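Local coordinates for protein peroxiredoxin (PDB 5EPF) that reduces hydrogen peroxide and organic hydroperoxides to water and alcohols as a thiol-specific peroxidase, protecting the cell against oxidative stress, at residues Val15-Leu20 against Pro27-Val32; Ala46-Gly51 against Gln84-Glu89; Ala56-Asp61 against Ala147-Ala152; Lys64-Val69 against Ala154-Ile159. All blocks are in the same frame, centred on the assembly; numbering follows the deposited sequence.

Contact 1: residues Val15-Leu20 against Pro27-Val32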
# COMPACT_ATOMS: atom_id res chain seq x y z
N VAL A 15 12.03 -3.18 6.64
CA VAL A 15 11.62 -3.62 5.30
C VAL A 15 12.80 -3.49 4.35
O VAL A 15 13.46 -2.46 4.32
CB VAL A 15 10.45 -2.74 4.81
CG1 VAL A 15 10.07 -3.08 3.37
CG2 VAL A 15 9.27 -2.84 5.78
N ALA A 16 13.03 -4.50 3.52
CA ALA A 16 14.00 -4.37 2.44
C ALA A 16 13.47 -3.43 1.36
O ALA A 16 12.27 -3.37 1.09
CB ALA A 16 14.30 -5.74 1.84
N ASP A 17 14.37 -2.65 0.76
CA ASP A 17 14.00 -1.79 -0.36
C ASP A 17 13.53 -2.66 -1.52
O ASP A 17 13.92 -3.82 -1.65
CB ASP A 17 15.21 -0.94 -0.75
CG ASP A 17 14.85 0.30 -1.54
OD1 ASP A 17 13.65 0.63 -1.67
OD2 ASP A 17 15.79 0.97 -2.04
N PHE A 18 12.67 -2.10 -2.37
CA PHE A 18 12.17 -2.82 -3.54
C PHE A 18 11.80 -1.81 -4.61
O PHE A 18 11.63 -0.62 -4.34
CB PHE A 18 10.95 -3.71 -3.22
CG PHE A 18 9.71 -2.95 -2.79
CD1 PHE A 18 8.85 -2.40 -3.74
CD2 PHE A 18 9.39 -2.78 -1.45
CE1 PHE A 18 7.71 -1.70 -3.35
CE2 PHE A 18 8.24 -2.10 -1.07
CZ PHE A 18 7.40 -1.55 -2.01
N GLU A 19 11.61 -2.32 -5.83
CA GLU A 19 11.19 -1.54 -7.00
C GLU A 19 10.07 -2.26 -7.72
O GLU A 19 10.13 -3.47 -7.93
CB GLU A 19 12.34 -1.34 -8.00
CG GLU A 19 13.43 -0.40 -7.52
CD GLU A 19 14.48 -0.14 -8.59
OE1 GLU A 19 14.39 -0.74 -9.70
OE2 GLU A 19 15.39 0.67 -8.34
N LEU A 20 9.05 -1.50 -8.11
CA LEU A 20 7.93 -2.00 -8.92
C LEU A 20 7.42 -0.87 -9.79
O LEU A 20 7.53 0.30 -9.40
CB LEU A 20 6.77 -2.47 -8.03
CG LEU A 20 6.97 -3.77 -7.25
CD1 LEU A 20 5.75 -4.00 -6.38
CD2 LEU A 20 7.22 -4.96 -8.16
N PRO A 27 9.12 2.66 -13.12
CA PRO A 27 9.66 2.04 -11.91
C PRO A 27 9.68 3.02 -10.75
O PRO A 27 10.10 4.18 -10.89
CB PRO A 27 11.09 1.65 -12.32
CG PRO A 27 10.98 1.44 -13.79
CD PRO A 27 10.04 2.51 -14.26
N ARG A 28 9.22 2.55 -9.59
CA ARG A 28 9.24 3.31 -8.36
C ARG A 28 9.97 2.48 -7.31
O ARG A 28 9.85 1.25 -7.27
CB ARG A 28 7.82 3.58 -7.87
CG ARG A 28 6.90 4.22 -8.91
CD ARG A 28 7.43 5.56 -9.41
NE ARG A 28 7.36 6.64 -8.42
CZ ARG A 28 6.29 7.39 -8.18
NH1 ARG A 28 5.16 7.18 -8.86
NH2 ARG A 28 6.34 8.34 -7.26
N ARG A 29 10.70 3.16 -6.43
CA ARG A 29 11.55 2.49 -5.45
C ARG A 29 11.13 2.93 -4.06
O ARG A 29 10.96 4.13 -3.81
CB ARG A 29 13.01 2.86 -5.70
CG ARG A 29 14.02 2.12 -4.83
CD ARG A 29 15.47 2.49 -5.18
NE ARG A 29 15.68 2.53 -6.63
CZ ARG A 29 16.26 3.52 -7.31
NH1 ARG A 29 16.76 4.58 -6.68
NH2 ARG A 29 16.36 3.44 -8.62
N LEU A 30 10.96 1.96 -3.14
CA LEU A 30 10.51 2.31 -1.79
C LEU A 30 11.36 3.40 -1.16
O LEU A 30 10.83 4.36 -0.59
CB LEU A 30 10.47 1.06 -0.90
CG LEU A 30 10.02 1.35 0.54
CD1 LEU A 30 8.58 1.84 0.62
CD2 LEU A 30 10.23 0.14 1.44
N SER A 31 12.69 3.28 -1.25
CA SER A 31 13.56 4.27 -0.61
C SER A 31 13.38 5.67 -1.21
O SER A 31 13.54 6.68 -0.49
CB SER A 31 15.01 3.81 -0.71
OG SER A 31 15.37 3.63 -2.07
N VAL A 32 13.02 5.77 -2.49
CA VAL A 32 12.73 7.08 -3.07
C VAL A 32 11.33 7.54 -2.70
O VAL A 32 11.10 8.73 -2.43
CB VAL A 32 12.96 7.07 -4.60
CG1 VAL A 32 12.63 8.43 -5.18
CG2 VAL A 32 14.39 6.66 -4.92

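Contact 2: residues Ala46-Gly51 against Gln84-Glu89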
# COMPACT_ATOMS: atom_id res chain seq x y z
N ALA A 46 -7.62 -7.08 -5.03
CA ALA A 46 -8.07 -6.98 -6.41
C ALA A 46 -8.59 -5.58 -6.68
O ALA A 46 -9.62 -5.17 -6.13
CB ALA A 46 -9.15 -8.02 -6.71
N ALA A 47 -7.90 -4.87 -7.57
CA ALA A 47 -8.36 -3.58 -8.03
C ALA A 47 -9.79 -3.66 -8.53
O ALA A 47 -10.20 -4.65 -9.14
CB ALA A 47 -7.45 -3.13 -9.18
N MET A 48 -10.55 -2.60 -8.24
CA MET A 48 -11.88 -2.30 -8.75
C MET A 48 -13.00 -3.08 -8.09
O MET A 48 -14.15 -2.81 -8.40
CB MET A 48 -11.98 -2.37 -10.28
CG MET A 48 -10.98 -1.45 -10.95
SD MET A 48 -11.09 -1.42 -12.73
CE MET A 48 -12.80 -0.89 -12.95
N THR A 49 -12.72 -4.01 -7.18
CA THR A 49 -13.79 -4.71 -6.49
C THR A 49 -14.37 -3.78 -5.44
O THR A 49 -13.70 -2.82 -5.03
CB THR A 49 -13.29 -5.99 -5.82
OG1 THR A 49 -12.32 -5.65 -4.82
CG2 THR A 49 -12.72 -6.95 -6.86
N PRO A 50 -15.60 -4.01 -4.97
CA PRO A 50 -16.22 -3.02 -4.07
C PRO A 50 -15.46 -2.76 -2.78
O PRO A 50 -15.34 -1.59 -2.37
CB PRO A 50 -17.63 -3.59 -3.85
CG PRO A 50 -17.89 -4.37 -5.12
CD PRO A 50 -16.57 -5.04 -5.39
N GLY A 51 -14.91 -3.79 -2.14
CA GLY A 51 -14.19 -3.56 -0.90
C GLY A 51 -12.89 -2.82 -1.12
O GLY A 51 -12.54 -1.92 -0.36
N GLN A 84 -4.37 -1.46 -12.89
CA GLN A 84 -4.10 -0.39 -11.93
C GLN A 84 -4.34 0.97 -12.56
O GLN A 84 -4.91 1.86 -11.93
CB GLN A 84 -2.66 -0.47 -11.40
CG GLN A 84 -2.21 -1.80 -10.77
CD GLN A 84 -2.85 -2.10 -9.43
OE1 GLN A 84 -4.07 -2.00 -9.26
NE2 GLN A 84 -2.03 -2.50 -8.47
N ALA A 85 -3.92 1.14 -13.82
CA ALA A 85 -4.12 2.42 -14.51
C ALA A 85 -5.60 2.77 -14.60
O ALA A 85 -6.00 3.91 -14.34
CB ALA A 85 -3.49 2.38 -15.91
N LYS A 86 -6.44 1.80 -14.99
CA LYS A 86 -7.88 2.08 -15.09
C LYS A 86 -8.50 2.38 -13.73
O LYS A 86 -9.33 3.28 -13.61
CB LYS A 86 -8.62 0.95 -15.80
CG LYS A 86 -10.08 1.30 -16.15
CD LYS A 86 -10.24 2.62 -16.94
CE LYS A 86 -9.59 2.55 -18.29
NZ LYS A 86 -9.92 3.77 -19.09
N PHE A 87 -8.11 1.62 -12.70
CA PHE A 87 -8.63 1.84 -11.35
C PHE A 87 -8.31 3.27 -10.90
O PHE A 87 -9.20 4.00 -10.43
CB PHE A 87 -7.93 0.82 -10.45
CG PHE A 87 -8.44 0.72 -9.02
CD1 PHE A 87 -9.74 1.08 -8.64
CD2 PHE A 87 -7.59 0.17 -8.06
CE1 PHE A 87 -10.16 0.91 -7.32
CE2 PHE A 87 -8.00 0.01 -6.75
CZ PHE A 87 -9.30 0.37 -6.38
N ALA A 88 -7.06 3.69 -11.07
CA ALA A 88 -6.65 5.04 -10.64
C ALA A 88 -7.32 6.13 -11.47
O ALA A 88 -7.62 7.22 -10.96
CB ALA A 88 -5.13 5.18 -10.69
N GLU A 89 -7.52 5.88 -12.77
CA GLU A 89 -8.17 6.88 -13.62
C GLU A 89 -9.64 7.03 -13.27
O GLU A 89 -10.14 8.15 -13.11
CB GLU A 89 -8.03 6.46 -15.09
CG GLU A 89 -8.56 7.47 -16.09
CD GLU A 89 -8.61 6.91 -17.49
OE1 GLU A 89 -8.45 5.68 -17.66
OE2 GLU A 89 -8.85 7.70 -18.43

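Contact 3: residues Ala56-Asp61 against Ala147-Ala152. With SO4 (sulfate ion), chain B.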
# COMPACT_ATOMS: atom_id res chain seq x y z
N ALA A 56 -9.48 2.08 -1.02
CA ALA A 56 -8.60 2.98 -1.75
C ALA A 56 -9.22 4.36 -1.91
O ALA A 56 -8.50 5.36 -1.91
CB ALA A 56 -8.26 2.35 -3.11
N CYS A 57 -10.55 4.44 -2.05
CA CYS A 57 -11.19 5.75 -2.10
C CYS A 57 -11.12 6.46 -0.75
O CYS A 57 -11.09 7.70 -0.71
CB CYS A 57 -12.63 5.63 -2.58
SG CYS A 57 -12.77 5.29 -4.35
N HIS A 58 -11.11 5.71 0.36
CA HIS A 58 -10.93 6.35 1.66
C HIS A 58 -9.52 6.93 1.78
O HIS A 58 -9.36 8.07 2.24
CB HIS A 58 -11.25 5.35 2.77
CG HIS A 58 -11.38 5.98 4.13
ND1 HIS A 58 -12.20 7.06 4.38
CD2 HIS A 58 -10.80 5.67 5.31
CE1 HIS A 58 -12.12 7.38 5.66
NE2 HIS A 58 -11.27 6.56 6.25
N PHE A 59 -8.50 6.20 1.31
CA PHE A 59 -7.16 6.77 1.20
C PHE A 59 -7.16 8.03 0.34
O PHE A 59 -6.54 9.04 0.70
CB PHE A 59 -6.17 5.76 0.64
CG PHE A 59 -5.57 4.85 1.69
CD1 PHE A 59 -4.62 5.33 2.58
CD2 PHE A 59 -5.94 3.51 1.77
CE1 PHE A 59 -4.06 4.49 3.54
CE2 PHE A 59 -5.39 2.67 2.73
CZ PHE A 59 -4.44 3.17 3.62
N ARG A 60 -7.85 7.98 -0.81
CA ARG A 60 -7.93 9.14 -1.69
C ARG A 60 -8.50 10.34 -0.96
O ARG A 60 -7.96 11.45 -1.03
CB ARG A 60 -8.83 8.81 -2.88
CG ARG A 60 -9.06 9.99 -3.85
CD ARG A 60 -10.25 9.70 -4.76
NE ARG A 60 -11.48 9.58 -3.99
CZ ARG A 60 -12.62 9.08 -4.44
NH1 ARG A 60 -12.71 8.62 -5.69
NH2 ARG A 60 -13.68 9.02 -3.64
N ASP A 61 -9.62 10.13 -0.25
CA ASP A 61 -10.35 11.21 0.37
C ASP A 61 -9.58 11.83 1.52
O ASP A 61 -9.90 12.95 1.93
CB ASP A 61 -11.69 10.70 0.92
CG ASP A 61 -12.66 10.27 -0.16
OD1 ASP A 61 -12.49 10.62 -1.35
OD2 ASP A 61 -13.66 9.58 0.20
N ALA A 147 -10.58 1.26 8.22
CA ALA A 147 -9.60 1.19 9.31
C ALA A 147 -8.17 1.22 8.78
O ALA A 147 -7.26 1.64 9.49
CB ALA A 147 -9.83 -0.07 10.14
N HIS A 148 -7.94 0.76 7.56
CA HIS A 148 -6.59 0.80 7.01
C HIS A 148 -6.04 2.23 6.98
O HIS A 148 -4.99 2.51 7.57
CB HIS A 148 -6.56 0.13 5.64
CG HIS A 148 -6.73 -1.35 5.74
ND1 HIS A 148 -5.66 -2.21 5.87
CD2 HIS A 148 -7.85 -2.11 5.81
CE1 HIS A 148 -6.12 -3.45 5.97
NE2 HIS A 148 -7.44 -3.41 5.96
N ALA A 149 -6.78 3.16 6.38
CA ALA A 149 -6.31 4.54 6.38
C ALA A 149 -6.47 5.18 7.75
O ALA A 149 -5.60 5.95 8.18
CB ALA A 149 -7.01 5.36 5.30
N ASP A 150 -7.55 4.86 8.48
CA ASP A 150 -7.80 5.54 9.75
C ASP A 150 -6.72 5.19 10.78
O ASP A 150 -6.20 6.07 11.48
CB ASP A 150 -9.18 5.16 10.31
CG ASP A 150 -10.33 5.70 9.46
OD1 ASP A 150 -10.13 6.64 8.67
OD2 ASP A 150 -11.45 5.15 9.59
N LYS A 151 -6.39 3.90 10.91
CA LYS A 151 -5.37 3.50 11.87
C LYS A 151 -4.00 4.00 11.46
O LYS A 151 -3.21 4.44 12.30
CB LYS A 151 -5.35 1.99 12.07
CG LYS A 151 -6.54 1.47 12.82
CD LYS A 151 -6.69 -0.03 12.72
CE LYS A 151 -5.52 -0.81 13.32
NZ LYS A 151 -5.45 -0.65 14.79
N ALA A 152 -3.71 3.98 10.15
CA ALA A 152 -2.43 4.50 9.68
C ALA A 152 -2.30 5.98 10.01
O ALA A 152 -1.27 6.42 10.53
CB ALA A 152 -2.30 4.27 8.18
S SO4 B . -16.38 7.97 -6.36
O1 SO4 B . -15.17 7.38 -6.92
O2 SO4 B . -17.44 6.95 -6.25
O3 SO4 B . -16.12 8.52 -5.02
O4 SO4 B . -16.86 9.03 -7.24

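Contact 4: residues Lys64-Val69 against Ala154-Ile159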
# COMPACT_ATOMS: atom_id res chain seq x y z
N LYS A 64 -5.46 15.39 2.20
CA LYS A 64 -4.96 16.52 2.97
C LYS A 64 -4.45 16.09 4.34
O LYS A 64 -3.44 16.61 4.82
CB LYS A 64 -6.02 17.62 3.07
CG LYS A 64 -6.30 18.29 1.72
CD LYS A 64 -7.20 19.52 1.84
CE LYS A 64 -8.47 19.21 2.60
NZ LYS A 64 -9.18 20.47 2.98
N GLU A 65 -5.12 15.12 4.97
CA GLU A 65 -4.71 14.64 6.29
C GLU A 65 -3.36 13.93 6.24
O GLU A 65 -2.52 14.11 7.13
CB GLU A 65 -5.79 13.71 6.85
CG GLU A 65 -7.11 14.39 7.22
CD GLU A 65 -8.06 14.67 6.04
OE1 GLU A 65 -7.71 14.47 4.86
OE2 GLU A 65 -9.18 15.11 6.32
N PHE A 66 -3.13 13.12 5.21
CA PHE A 66 -1.82 12.50 5.07
C PHE A 66 -0.75 13.54 4.77
O PHE A 66 0.36 13.47 5.31
CB PHE A 66 -1.83 11.33 4.08
CG PHE A 66 -2.46 10.09 4.65
CD1 PHE A 66 -1.78 9.31 5.58
CD2 PHE A 66 -3.75 9.71 4.31
CE1 PHE A 66 -2.37 8.17 6.15
CE2 PHE A 66 -4.34 8.57 4.86
CZ PHE A 66 -3.64 7.79 5.79
N ALA A 67 -1.07 14.54 3.95
CA ALA A 67 -0.10 15.60 3.70
C ALA A 67 0.24 16.37 4.97
O ALA A 67 1.39 16.77 5.17
CB ALA A 67 -0.61 16.52 2.60
N GLU A 68 -0.74 16.56 5.86
CA GLU A 68 -0.47 17.29 7.10
C GLU A 68 0.58 16.59 7.97
O GLU A 68 1.34 17.26 8.67
CB GLU A 68 -1.74 17.51 7.91
CG GLU A 68 -1.52 18.51 9.04
CD GLU A 68 -2.46 18.33 10.22
OE1 GLU A 68 -3.45 17.57 10.10
OE2 GLU A 68 -2.22 18.99 11.26
N VAL A 69 0.61 15.26 7.95
CA VAL A 69 1.61 14.51 8.72
C VAL A 69 2.80 14.16 7.84
O VAL A 69 3.64 13.35 8.22
CB VAL A 69 1.03 13.26 9.41
CG1 VAL A 69 0.08 13.67 10.54
CG2 VAL A 69 0.33 12.34 8.41
N ALA A 154 -3.89 7.64 12.37
CA ALA A 154 -3.77 7.84 13.82
C ALA A 154 -2.36 7.51 14.32
O ALA A 154 -1.81 8.22 15.17
CB ALA A 154 -4.83 7.03 14.57
N THR A 155 -1.74 6.47 13.78
CA THR A 155 -0.36 6.16 14.14
C THR A 155 0.58 7.30 13.76
O THR A 155 1.45 7.70 14.56
CB THR A 155 0.07 4.87 13.46
OG1 THR A 155 -0.65 3.79 14.07
CG2 THR A 155 1.58 4.68 13.61
N LEU A 156 0.42 7.85 12.56
CA LEU A 156 1.29 8.94 12.13
C LEU A 156 1.07 10.20 12.98
O LEU A 156 2.03 10.89 13.33
CB LEU A 156 1.06 9.21 10.64
CG LEU A 156 1.52 8.05 9.76
CD1 LEU A 156 0.88 8.09 8.37
CD2 LEU A 156 3.06 8.04 9.67
N ARG A 157 -0.19 10.49 13.32
CA ARG A 157 -0.45 11.62 14.21
C ARG A 157 0.18 11.39 15.58
O ARG A 157 0.70 12.33 16.19
CB ARG A 157 -1.96 11.86 14.32
CG ARG A 157 -2.52 12.47 13.04
CD ARG A 157 -4.03 12.60 13.04
NE ARG A 157 -4.51 13.39 11.90
CZ ARG A 157 -5.78 13.52 11.54
NH1 ARG A 157 -6.73 12.90 12.21
NH2 ARG A 157 -6.09 14.30 10.50
N ALA A 158 0.18 10.15 16.06
CA ALA A 158 0.73 9.85 17.38
C ALA A 158 2.23 10.12 17.44
O ALA A 158 2.76 10.42 18.51
CB ALA A 158 0.43 8.41 17.76
N ILE A 159 2.93 10.00 16.32
CA ILE A 159 4.38 10.21 16.33
C ILE A 159 4.77 11.62 15.89
O ILE A 159 5.97 11.89 15.74
CB ILE A 159 5.16 9.14 15.56
CG1 ILE A 159 4.89 9.23 14.06
CG2 ILE A 159 4.83 7.75 16.12
CD1 ILE A 159 5.80 8.29 13.24
O HOH W 1 -3.29 14.79 9.77

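Contact 1: residues Val15-Leu20 against Pro27-Val32
A two-stranded antiparallel beta hairpin, 19-21 with 27-29, runs here straight into the short helix 30-33. L20 and R28 form the hydrogen-bonded pair: L20 N donates to R28 O at 3.0 Å, and R28 N returns the bond to L20 O. Beside them E19 and R29 make a non-hydrogen-bonded pair, and one step further L30 N reaches F18 O at 2.9 Å, nearly along the C=O axis.

The tight side lies under L30, the most deeply engaged residue of the contact. Its CB sits over one face of the F18 ring, 4.1 Å from the ring centroid and toward the rim, as a CH-pi contact; the crowded F18 rotamer, CG between N and carbonyl carbon (chi1 65°), brings the ring beneath L30. The CD2 branch of L30 runs on to V15 CG1, and L98 of strand 97-99 also packs against F18.

The solvent side is polar. The side chains of E19 and R29 lie alongside each other, pointing the same way, and the guanidinium grips the single oxygen OE2 side-on with NE and NH2, the carboxylate and guanidinium planes 29° apart. Pairing to one oxygen leaves the salt bridge asymmetric; R29 NE lies 2.5 Å from E19 OE2. R28, on the other face of the hairpin with L20, turns away to a salt bridge with D22.

D17 ties down the start of the helix just past the N-cap residue R29: its OD1 takes S31 N at 2.8 Å, while S31 OG donates to D17 OD2 at 2.7 Å, both from above the carboxylate plane.

Contact 2: residues Ala46-Gly51 against Gln84-Glu89
In this peroxiredoxin of thioredoxin-like fold, a type II beta turn, A46 to T49, leads into helix 50-61, which carries the peroxidatic C52, and packs on helix 81-91. The contact across is apolar. F87, with CG anti to its backbone N (chi1 -172°), lays one ring face against the turn: M48 N stands over the ring centre, 3.6 Å above its plane, so it is peptide backbone that covers the aromatic face. A47 CB comes in at the CD2 side, 3.5 Å from F87 CD2, and M48 CG at the other ortho carbon, 3.6 Å from F87 CD1. The M48 chain slides past the ring in the opposite direction, out to the exposed surface. F87 also meets F93 edge-to-face and packs on T53 and A56 of the helix that carries C52; the F87 side chain lies about 5 Å from that of C52.

The polar bonds lie around this packing. Q84 folds back at chi2 (-70°), bringing its OE1 3.6 Å from A47 CB; that oxygen is bonded to Y44 OH, and NE2 to L98 O, so both ends of the buried amide are satisfied. Within the turn, the N-cap residue T49 donates from OG1 to A46 O at 3.0 Å, in the carbonyl plane.

Contact 3: residues Ala56-Asp61 against Ala147-Ala152
F59 lies flat over A149: the methyl CB of A149 sits above the ring centre, 3.6 Å from the centroid, a clean CH-pi contact. The nearest ring carbon, F59 CE1, is 3.5 Å from A149 CB, and CE2 comes within 4.0 Å of H148 CB. With only a methyl between them, the backbones close to 5.7 Å between F59 CA and A149 CA.

Next to this apolar patch H58 reaches across. Its CG is anti to the backbone N (chi1 -167°), which carries the ring over to D150; NE2 donates to D150 OD1 at 2.7 Å in a nearly straight bond. The carboxylate lies in line with the imidazole edge but is turned 85° to the ring, so its oxygen is met from above its own plane. The negative charge would be expected to favour a protonated, positively charged histidine. On the far flank R60 holds D61 OD1 side-on with NE and NH2, and a sulfate, probably from the crystallisation liquor, with NH1 and NH2; R91 and R92 bind the same ion.

Segments 56-61 and 147-152, from helices 50-61 and 145-158, approach to 8.8 Å between their axes, 39° apart. Both helices pack on the central sheet: F59 stacks on F42 and touches V40 of strand 39-43, A152 also rests on V40, and H148 touches I139 of strand 135-139.

Contact 4: residues Lys64-Val69 against Ala154-Ile159
Water 1 is gripped by three protein groups: it donates to E65 O and to E68 OE1 and accepts from R157 NE, each at 2.8 Å. It thereby links the last turn of helix 63-68 to the end of helix 145-158, and bridges two charged groups whose nearest atoms, E68 OE1 and R157 NH2, are 4.2 Å apart, too far for direct pairing. The opposite charges probably still attract across that gap. The arginine chain is extended from CG to NE, which carries its guanidinium across to the other helix with the water at its edge, in plane. There R157 NH2 lies 3.4 Å from E65 CG, alongside the aliphatic part of a glutamate that bends away at chi2 (80°), its carboxylate leading off from the arginine.

Beneath this polar rim the packing is apolar. V69, the first residue to leave the helix, divides its two methyls: CG1 touches R157 CG at 3.8 Å, and CG2, in the crowded position between N and carbonyl carbon, meets L156 CB at 3.9 Å. L156 sends CD1 to the edge of the F66 ring, in its plane, 3.9 Å from CE1; leucine and ring cross at about a right angle.

The pieces 64-68 and 154-158 run in the same general direction, 27° apart, with 10.4 Å between axes. L153, one turn back on helix 145-158, packs on E65, F66 and V69, while F66 and L156 both come down on V40 of strand 39-43, the central strand of the five-stranded sheet.

How the contacts relate
Contacts 2 and 3 are buried and share helix 50-61, meeting where F87 CZ touches A56 CB at 4.0 Å; contact 2 is apolar across its segments, while contact 3 adds a histidine-carboxylate hydrogen bond beside its aromatic packing. Contacts 3 and 4 follow one another along helix 145-158, their centres about 12 Å apart, and join through F59 and F66; toward the C-terminal end direct bonding gives way to a water bridge. Contacts 1 and 4 are only partly buried, with charged groups at the outside. Contact 1 stands apart, about 21 Å centre to centre from contact 3 and on the opposite side of the chain's centre; there backbone pairing and an exposed salt bridge replace helix packing.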